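Long-range contacts in D-isomer specific 2-hydroxyacid dehydrogenase family protein (Aeromonas salmonicida subsp. salmonicida, PDB 3HG7), which probably acts as an NAD-dependent oxidoreductase on D-2-hydroxyacids: residues T7-S12 against L33-Q38; D40-I45 against K59-K64; A53-A58 against F71-A76. The protein carries 1 engineered substitution. All coordinates share one frame; numbering follows the deposited sequence.

All three contacts belong to one parallel sheet of flavodoxin-like strand order and its covering helices. Contact 1 ties the outermost strand 30-34 to strand 6-11, and contact 3 closes strand 50-53 onto strand 70-73; both rest on backbone hydrogen bonds and leucine, alanine or phenylalanine packing. Contact 2 lies over the sheet, where helix 38-44 meets the loop after helix 55-58 through leucine and isoleucine, with a lysine-glutamate bridge on its outer side. Leu11 of contact 1 packs on Leu61 of contact 2, while Ser12 hydrogen-bonds Glu54 of contact 3. Each contact has a buried part, but contact 3 includes no exposed touching residue and buries its polar pair, Glu54 and Thr74.

Contact 1 (T7-S12 against L33-Q38); sequences TLLLLS and LRADNQ
Leu9 and Leu33 face each other as neighbours in parallel strands, the two strands of a beta-alpha-beta unit whose crossover is helix 15-24. The unit belongs to a flavodoxin-like sheet, in which strand 30-34 forms one edge and strand 6-11 lies next to it. The tight part of the contact combines the backbone bonds with the packing of Leu9, Leu33 and Thr7. Leu33 N reaches Leu8 O at 2.8 Å, and Ala35 N meets Leu10 O at 3.0 Å in a bond that is almost straight (175° at the hydrogen). Between them Leu10 N donates to Leu33 O, and the CA of Leu9 adds a CA-H...O contact to the same oxygen.

Leucine and alanine side chains fill the face that carries Leu9, Leu33 and Ala35. Leu9 has CG anti to the backbone N (chi1 178°), and its CD1 touches Leu33 CB at 3.9 Å and lies near Ala35 CB. The Leu33 side chain crosses that of Thr7 obliquely, Leu33 CD1 to Thr7 CG2 at 3.6 Å. Helix 38-44 covers this face, with Leu44 against Leu33 and Ala41 against Ala35.

The face of Leu10 and Arg34 is looser across the pair, and solvent reaches it at Arg34 and at the turn of Asp36 and Asn37. Leu10 lays CB and CG beside Leu33 O, whereas Arg34 turns to its own strand end and grips Asp36 side-on, NE to OD1 at 2.9 Å and NH2 to OD2, with the carboxylate at the edge of the guanidinium. NH1 forms a salt bridge to Glu19 of the crossover helix. Beyond the last direct backbone bond the segments part around a water, which donates to Ser12 O at 2.7 Å and, weakly, to Asp36 O at 3.4 Å.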
loop_
_atom_site.group_PDB
_atom_site.type_symbol
_atom_site.label_atom_id
_atom_site.label_comp_id
_atom_site.label_asym_id
_atom_site.label_seq_id
_atom_site.Cartn_x
_atom_site.Cartn_y
_atom_site.Cartn_z
ATOM N N THR A 7 -3.996 -29.690 5.549
ATOM C CA THR A 7 -4.975 -28.814 6.202
ATOM C C THR A 7 -4.595 -27.356 5.984
ATOM O O THR A 7 -3.448 -26.994 6.196
ATOM C CB THR A 7 -5.025 -29.115 7.700
ATOM O OG1 THR A 7 -5.550 -30.444 7.900
ATOM C CG2 THR A 7 -5.959 -28.105 8.450
ATOM N N LEU A 8 -5.555 -26.564 5.525
ATOM C CA LEU A 8 -5.424 -25.114 5.402
ATOM C C LEU A 8 -6.224 -24.510 6.558
ATOM O O LEU A 8 -7.362 -24.916 6.791
ATOM C CB LEU A 8 -6.043 -24.630 4.100
ATOM C CG LEU A 8 -6.340 -23.118 3.968
ATOM C CD1 LEU A 8 -5.050 -22.278 4.048
ATOM C CD2 LEU A 8 -7.052 -22.867 2.651
ATOM N N LEU A 9 -5.632 -23.552 7.265
ATOM C CA LEU A 9 -6.392 -22.787 8.264
ATOM C C LEU A 9 -6.582 -21.355 7.769
ATOM O O LEU A 9 -5.602 -20.720 7.411
ATOM C CB LEU A 9 -5.689 -22.783 9.630
ATOM C CG LEU A 9 -6.392 -21.964 10.752
ATOM C CD1 LEU A 9 -7.777 -22.531 11.053
ATOM C CD2 LEU A 9 -5.544 -22.023 12.045
ATOM N N LEU A 10 -7.837 -20.859 7.813
ATOM C CA LEU A 10 -8.181 -19.487 7.413
ATOM C C LEU A 10 -8.287 -18.656 8.685
ATOM O O LEU A 10 -9.055 -19.006 9.573
ATOM C CB LEU A 10 -9.537 -19.473 6.698
ATOM C CG LEU A 10 -9.556 -20.281 5.389
ATOM C CD1 LEU A 10 -10.934 -20.270 4.822
ATOM C CD2 LEU A 10 -8.583 -19.622 4.402
ATOM N N LEU A 11 -7.455 -17.626 8.777
ATOM C CA LEU A 11 -7.380 -16.743 9.940
ATOM C C LEU A 11 -7.378 -15.281 9.416
ATOM O O LEU A 11 -6.410 -14.493 9.621
ATOM C CB LEU A 11 -6.124 -17.061 10.726
ATOM C CG LEU A 11 -5.773 -16.304 11.992
ATOM C CD1 LEU A 11 -6.853 -16.503 13.035
ATOM C CD2 LEU A 11 -4.445 -16.853 12.494
ATOM N N SER A 12 -8.483 -14.941 8.741
ATOM C CA SER A 12 -8.671 -13.642 8.097
ATOM C C SER A 12 -10.000 -12.975 8.486
ATOM O O SER A 12 -10.989 -13.652 8.719
ATOM C CB SER A 12 -8.664 -13.807 6.579
ATOM O OG SER A 12 -8.966 -12.568 5.945
ATOM N N LEU A 33 -10.082 -25.317 7.179
ATOM C CA LEU A 33 -10.561 -25.055 8.526
ATOM C C LEU A 33 -10.613 -23.571 8.658
ATOM O O LEU A 33 -9.927 -22.859 7.918
ATOM C CB LEU A 33 -9.610 -25.621 9.580
ATOM C CG LEU A 33 -9.410 -27.138 9.627
ATOM C CD1 LEU A 33 -8.563 -27.496 10.860
ATOM C CD2 LEU A 33 -10.752 -27.849 9.685
ATOM N N ARG A 34 -11.434 -23.103 9.596
ATOM C CA ARG A 34 -11.597 -21.676 9.722
ATOM C C ARG A 34 -11.587 -21.305 11.201
ATOM O O ARG A 34 -12.211 -21.990 12.023
ATOM C CB ARG A 34 -12.924 -21.296 9.055
ATOM C CG ARG A 34 -13.427 -19.938 9.326
ATOM C CD ARG A 34 -14.709 -19.710 8.515
ATOM N NE ARG A 34 -15.425 -18.546 8.975
ATOM C CZ ARG A 34 -16.630 -18.170 8.552
ATOM N NH1 ARG A 34 -17.251 -18.862 7.603
ATOM N NH2 ARG A 34 -17.189 -17.071 9.050
ATOM N N ALA A 35 -10.907 -20.214 11.546
ATOM C CA ALA A 35 -11.049 -19.686 12.923
ATOM C C ALA A 35 -11.287 -18.196 12.900
ATOM O O ALA A 35 -10.433 -17.469 12.431
ATOM C CB ALA A 35 -9.816 -20.031 13.749
ATOM N N ASP A 36 -12.452 -17.755 13.405
ATOM C CA ASP A 36 -12.858 -16.342 13.380
ATOM C C ASP A 36 -12.383 -15.510 14.567
ATOM O O ASP A 36 -12.558 -14.283 14.572
ATOM C CB ASP A 36 -14.390 -16.207 13.235
ATOM C CG ASP A 36 -14.876 -16.355 11.780
ATOM O OD1 ASP A 36 -14.137 -16.861 10.907
ATOM O OD2 ASP A 36 -16.031 -15.967 11.508
ATOM N N ASN A 37 -11.798 -16.179 15.569
ATOM C CA ASN A 37 -11.101 -15.496 16.645
ATOM C C ASN A 37 -9.828 -16.228 17.056
ATOM O O ASN A 37 -9.528 -17.310 16.532
ATOM C CB ASN A 37 -12.042 -15.281 17.852
ATOM C CG ASN A 37 -12.489 -16.601 18.492
ATOM O OD1 ASN A 37 -11.954 -17.686 18.197
ATOM N ND2 ASN A 37 -13.494 -16.519 19.375
ATOM N N GLN A 38 -9.059 -15.620 17.958
ATOM C CA GLN A 38 -7.773 -16.195 18.336
ATOM C C GLN A 38 -7.936 -17.456 19.160
ATOM O O GLN A 38 -7.177 -18.412 18.982
ATOM C CB GLN A 38 -6.841 -15.198 19.057
ATOM C CG GLN A 38 -5.488 -15.893 19.421
ATOM C CD GLN A 38 -4.523 -15.048 20.225
ATOM O OE1 GLN A 38 -4.306 -13.862 19.933
ATOM N NE2 GLN A 38 -3.927 -15.665 21.262
HETATM O O HOH W 1 -11.810 -13.747 11.311
#

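Contact 2 (D40-I45 against K59-K64); sequences DAEKLI and KPLLAK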
loop_
_atom_site.group_PDB
_atom_site.type_symbol
_atom_site.label_atom_id
_atom_site.label_comp_id
_atom_site.label_asym_id
_atom_site.label_seq_id
_atom_site.Cartn_x
_atom_site.Cartn_y
_atom_site.Cartn_z
ATOM N N ASP A 40 -10.320 -19.828 19.045
ATOM C CA ASP A 40 -10.578 -20.984 18.171
ATOM C C ASP A 40 -9.329 -21.352 17.394
ATOM O O ASP A 40 -9.055 -22.536 17.159
ATOM C CB ASP A 40 -11.731 -20.720 17.189
ATOM C CG ASP A 40 -13.091 -20.748 17.850
ATOM O OD1 ASP A 40 -13.195 -21.147 19.035
ATOM O OD2 ASP A 40 -14.073 -20.365 17.176
ATOM N N ALA A 41 -8.540 -20.356 17.011
ATOM C CA ALA A 41 -7.304 -20.638 16.276
ATOM C C ALA A 41 -6.273 -21.395 17.113
ATOM O O ALA A 41 -5.524 -22.229 16.581
ATOM C CB ALA A 41 -6.718 -19.373 15.731
ATOM N N GLU A 42 -6.233 -21.116 18.422
ATOM C CA GLU A 42 -5.301 -21.809 19.341
ATOM C C GLU A 42 -5.374 -23.300 19.224
ATOM O O GLU A 42 -4.352 -23.981 19.309
ATOM C CB GLU A 42 -5.578 -21.449 20.820
ATOM C CG GLU A 42 -5.530 -19.977 21.144
ATOM C CD GLU A 42 -4.131 -19.423 21.375
ATOM O OE1 GLU A 42 -3.138 -20.164 21.220
ATOM O OE2 GLU A 42 -4.022 -18.218 21.723
ATOM N N LYS A 43 -6.594 -23.809 19.077
ATOM C CA LYS A 43 -6.839 -25.213 19.024
ATOM C C LYS A 43 -6.494 -25.824 17.685
ATOM O O LYS A 43 -6.314 -27.037 17.599
ATOM C CB LYS A 43 -8.304 -25.519 19.357
ATOM C CG LYS A 43 -8.769 -24.852 20.646
ATOM C CD LYS A 43 -10.154 -25.307 21.038
ATOM C CE LYS A 43 -10.550 -24.676 22.363
ATOM N NZ LYS A 43 -11.941 -24.146 22.277
ATOM N N LEU A 44 -6.415 -24.997 16.651
ATOM C CA LEU A 44 -6.345 -25.513 15.284
ATOM C C LEU A 44 -5.027 -25.293 14.579
ATOM O O LEU A 44 -4.712 -26.043 13.665
ATOM C CB LEU A 44 -7.468 -24.926 14.418
ATOM C CG LEU A 44 -8.903 -25.221 14.876
ATOM C CD1 LEU A 44 -9.842 -24.428 14.006
ATOM C CD2 LEU A 44 -9.194 -26.717 14.744
ATOM N N ILE A 45 -4.249 -24.306 14.997
ATOM C CA ILE A 45 -3.116 -23.887 14.167
ATOM C C ILE A 45 -2.021 -24.946 14.103
ATOM O O ILE A 45 -1.344 -25.088 13.069
ATOM C CB ILE A 45 -2.531 -22.535 14.587
ATOM C CG1 ILE A 45 -1.440 -22.135 13.588
ATOM C CG2 ILE A 45 -2.026 -22.591 16.049
ATOM C CD1 ILE A 45 -1.375 -20.739 13.244
ATOM N N LYS A 59 0.555 -13.806 13.875
ATOM C CA LYS A 59 1.767 -13.596 14.684
ATOM C C LYS A 59 1.775 -14.179 16.106
ATOM O O LYS A 59 2.760 -14.845 16.466
ATOM C CB LYS A 59 2.222 -12.118 14.682
ATOM C CG LYS A 59 3.565 -11.894 15.407
ATOM C CD LYS A 59 4.056 -10.444 15.346
ATOM C CE LYS A 59 5.513 -10.359 15.789
ATOM N NZ LYS A 59 6.128 -9.034 15.407
ATOM N N PRO A 60 0.697 -13.954 16.908
ATOM C CA PRO A 60 0.622 -14.535 18.261
ATOM C C PRO A 60 0.417 -16.056 18.292
ATOM O O PRO A 60 0.569 -16.674 19.344
ATOM C CB PRO A 60 -0.611 -13.850 18.878
ATOM C CG PRO A 60 -1.383 -13.308 17.722
ATOM C CD PRO A 60 -0.362 -12.945 16.711
ATOM N N LEU A 61 0.064 -16.649 17.158
ATOM C CA LEU A 61 -0.206 -18.087 17.095
ATOM C C LEU A 61 0.971 -18.843 16.465
ATOM O O LEU A 61 1.029 -20.078 16.538
ATOM C CB LEU A 61 -1.498 -18.330 16.291
ATOM C CG LEU A 61 -2.795 -17.851 16.968
ATOM C CD1 LEU A 61 -3.920 -17.584 16.010
ATOM C CD2 LEU A 61 -3.230 -18.909 17.944
ATOM N N LEU A 62 1.918 -18.121 15.875
ATOM C CA LEU A 62 2.926 -18.760 15.008
ATOM C C LEU A 62 3.814 -19.779 15.713
ATOM O O LEU A 62 4.172 -20.790 15.100
ATOM C CB LEU A 62 3.815 -17.747 14.274
ATOM C CG LEU A 62 3.365 -17.363 12.873
ATOM C CD1 LEU A 62 4.387 -16.426 12.261
ATOM C CD2 LEU A 62 3.188 -18.575 11.992
ATOM N N ALA A 63 4.173 -19.528 16.981
ATOM C CA ALA A 63 5.004 -20.515 17.720
ATOM C C ALA A 63 4.331 -21.869 17.854
ATOM O O ALA A 63 5.025 -22.870 18.034
ATOM C CB ALA A 63 5.415 -20.002 19.101
ATOM N N LYS A 64 2.998 -21.920 17.755
ATOM C CA LYS A 64 2.231 -23.194 17.804
ATOM C C LYS A 64 2.062 -23.896 16.440
ATOM O O LYS A 64 1.597 -25.060 16.387
ATOM C CB LYS A 64 0.831 -22.948 18.385
ATOM C CG LYS A 64 0.870 -22.525 19.856
ATOM C CD LYS A 64 -0.498 -22.532 20.479
ATOM C CE LYS A 64 -0.406 -22.265 21.984
ATOM N NZ LYS A 64 -1.763 -22.146 22.631
HETATM O O HOH W 2 -3.096 -24.845 21.739
HETATM O O HOH W 3 -0.734 -18.975 21.066
#
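Ala41 starts the contact by pressing CB against Leu61 CD1 at 3.3 Å, closer than carbons usually pack. Ala41 O meanwhile accepts from both Leu44 N and Ile45 N.

One residue on, Glu42 bends at chi2 (-82°), and its carboxylate lies against Leu61 CD2, with OE1 3.5 Å from that methyl. The same OE1 takes a salt bridge from Lys64 NZ at 2.8 Å, the ammonium coming from above the carboxylate plane. Lys64 reaches it with a chain extended beyond CG. Two waters add to the bridge: one molecule links Lys64 NZ to Glu42 O, another donates to OE1 and to Pro60 O. The second carboxylate oxygen, OE2, is held by Gln38 NE2 from the previous turn.

Ile45 closes the segment on its apolar side. Its CG1 is anti to the backbone N (chi1 -175°), and the CD1 beyond it packs on Leu61 CB at 3.9 Å, while CG2 meets Lys64 CB at 3.7 Å, the two side chains crossing at about a right angle.

Leu61 thus packs against Ala41, Glu42 and Ile45. Beneath them runs strand 6-11, where Leu11 touches both Ala41 and Leu61 and Leu9 touches Ile45, so helix 38-44 and the loop after helix 55-58 lie side by side on the sheet.

Contact 3 (A53-A58 against F71-A76); sequences AEPARA and FQSTYA
Glu54 and Thr74 meet just beyond the ends of two adjacent parallel strands, 50-53 and 70-73, joined by helix 55-58 in a beta-alpha-beta unit of the flavodoxin-like sheet. Thr74 OG1 donates a short hydrogen bond of 2.5 Å to Glu54 OE2, which accepts on its anti lone pair. With CG anti to its carbonyl carbon (chi1 -82°), the glutamate also sets that CG over one face of the Tyr75 ring, a CH-pi contact of 3.7 Å to the ring centroid; the chain then bends at chi2, which turns CD and the carboxylate toward Thr74.

Phe71 packs against Ala53 and the helix residue Ala58. Its CE1 lies 3.7 Å from Ala53 CB, its CE2 3.5 Å from Ala58 CB, and Ala53 O sits at the ring edge.

Backbone bonds set the strands in place around these side chains: Ala53 N to Gln72 O at 3.3 Å, then Thr74 N to Ala53 O at 3.0 Å.

Farther out, Ser12 OG also bonds Glu54 OE2 and Gln13 N holds OE1, so the buried carboxylate is fixed at both oxygens. Pro55 CD lies beside Ser73 OG, the hydroxyl that donates to Tyr75 O at 2.9 Å.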
loop_
_atom_site.group_PDB
_atom_site.type_symbol
_atom_site.label_atom_id
_atom_site.label_comp_id
_atom_site.label_asym_id
_atom_site.label_seq_id
_atom_site.Cartn_x
_atom_site.Cartn_y
_atom_site.Cartn_z
ATOM N N ALA A 53 -3.895 -15.766 6.152
ATOM C CA ALA A 53 -4.197 -14.905 7.319
ATOM C C ALA A 53 -3.646 -13.528 7.130
ATOM O O ALA A 53 -2.782 -13.306 6.280
ATOM C CB ALA A 53 -3.564 -15.491 8.584
ATOM N N GLU A 54 -4.144 -12.588 7.939
ATOM C CA GLU A 54 -3.470 -11.295 8.049
ATOM C C GLU A 54 -2.300 -11.565 8.967
ATOM O O GLU A 54 -2.438 -12.325 9.944
ATOM C CB GLU A 54 -4.406 -10.230 8.644
ATOM C CG GLU A 54 -5.338 -9.629 7.621
ATOM C CD GLU A 54 -6.577 -10.471 7.409
ATOM O OE1 GLU A 54 -7.390 -10.550 8.352
ATOM O OE2 GLU A 54 -6.789 -10.974 6.281
ATOM N N PRO A 55 -1.120 -10.989 8.650
ATOM C CA PRO A 55 0.060 -11.150 9.524
ATOM C C PRO A 55 -0.186 -10.901 11.002
ATOM O O PRO A 55 0.225 -11.728 11.817
ATOM C CB PRO A 55 1.023 -10.110 8.977
ATOM C CG PRO A 55 0.725 -10.124 7.521
ATOM C CD PRO A 55 -0.784 -10.214 7.448
ATOM N N ALA A 56 -0.858 -9.796 11.353
ATOM C CA ALA A 56 -1.127 -9.516 12.784
ATOM C C ALA A 56 -1.973 -10.592 13.455
ATOM O O ALA A 56 -1.872 -10.800 14.645
ATOM C CB ALA A 56 -1.757 -8.158 12.967
ATOM N N ARG A 57 -2.831 -11.266 12.711
ATOM C CA ARG A 57 -3.578 -12.328 13.350
ATOM C C ARG A 57 -2.816 -13.607 13.543
ATOM O O ARG A 57 -3.016 -14.305 14.548
ATOM C CB ARG A 57 -4.910 -12.561 12.687
ATOM C CG ARG A 57 -5.895 -11.670 13.373
ATOM C CD ARG A 57 -7.222 -11.824 12.851
ATOM N NE ARG A 57 -7.814 -13.091 13.239
ATOM C CZ ARG A 57 -9.003 -13.426 12.784
ATOM N NH1 ARG A 57 -9.608 -12.538 12.010
ATOM N NH2 ARG A 57 -9.552 -14.590 13.057
ATOM N N ALA A 58 -1.940 -13.904 12.619
ATOM C CA ALA A 58 -1.132 -15.125 12.729
ATOM C C ALA A 58 -0.031 -14.997 13.770
ATOM O O ALA A 58 0.303 -15.970 14.445
ATOM C CB ALA A 58 -0.540 -15.445 11.377
ATOM N N PHE A 71 2.631 -20.146 4.419
ATOM C CA PHE A 71 1.711 -19.096 4.919
ATOM C C PHE A 71 1.559 -18.084 3.793
ATOM O O PHE A 71 2.522 -17.436 3.377
ATOM C CB PHE A 71 2.370 -18.451 6.139
ATOM C CG PHE A 71 1.589 -17.323 6.783
ATOM C CD1 PHE A 71 0.404 -16.845 6.258
ATOM C CD2 PHE A 71 2.131 -16.694 7.892
ATOM C CE1 PHE A 71 -0.275 -15.736 6.870
ATOM C CE2 PHE A 71 1.472 -15.615 8.500
ATOM C CZ PHE A 71 0.272 -15.143 7.962
ATOM N N GLN A 72 0.350 -17.993 3.270
ATOM C CA GLN A 72 -0.026 -16.944 2.329
ATOM C C GLN A 72 -0.635 -15.790 3.132
ATOM O O GLN A 72 -1.748 -15.937 3.692
ATOM C CB GLN A 72 -1.065 -17.447 1.339
ATOM C CG GLN A 72 -1.604 -16.347 0.378
ATOM C CD GLN A 72 -0.542 -15.841 -0.567
ATOM O OE1 GLN A 72 0.062 -16.621 -1.337
ATOM N NE2 GLN A 72 -0.283 -14.527 -0.515
ATOM N N SER A 73 0.097 -14.685 3.203
ATOM C CA SER A 73 -0.430 -13.425 3.781
ATOM C C SER A 73 -1.489 -12.813 2.862
ATOM O O SER A 73 -1.384 -12.884 1.646
ATOM C CB SER A 73 0.689 -12.409 4.030
ATOM O OG SER A 73 0.142 -11.129 4.384
ATOM N N THR A 74 -2.527 -12.214 3.451
ATOM C CA THR A 74 -3.575 -11.566 2.655
ATOM C C THR A 74 -3.196 -10.124 2.425
ATOM O O THR A 74 -3.893 -9.389 1.715
ATOM C CB THR A 74 -4.962 -11.572 3.417
ATOM O OG1 THR A 74 -4.785 -11.003 4.721
ATOM C CG2 THR A 74 -5.486 -12.957 3.560
ATOM N N TYR A 75 -2.097 -9.706 3.033
ATOM C CA TYR A 75 -1.644 -8.321 2.919
ATOM C C TYR A 75 -0.307 -8.267 2.214
ATOM O O TYR A 75 0.520 -9.198 2.271
ATOM C CB TYR A 75 -1.437 -7.699 4.303
ATOM C CG TYR A 75 -2.648 -7.287 5.060
ATOM C CD1 TYR A 75 -3.901 -7.256 4.455
ATOM C CD2 TYR A 75 -2.537 -6.883 6.398
ATOM C CE1 TYR A 75 -5.027 -6.822 5.164
ATOM C CE2 TYR A 75 -3.659 -6.456 7.108
ATOM C CZ TYR A 75 -4.890 -6.432 6.479
ATOM O OH TYR A 75 -6.009 -6.005 7.143
ATOM N N ALA A 76 -0.052 -7.134 1.572
ATOM C CA ALA A 76 1.257 -6.908 1.002
ATOM C C ALA A 76 2.306 -6.770 2.104
ATOM O O ALA A 76 3.411 -7.270 1.975
ATOM C CB ALA A 76 1.229 -5.609 0.131
#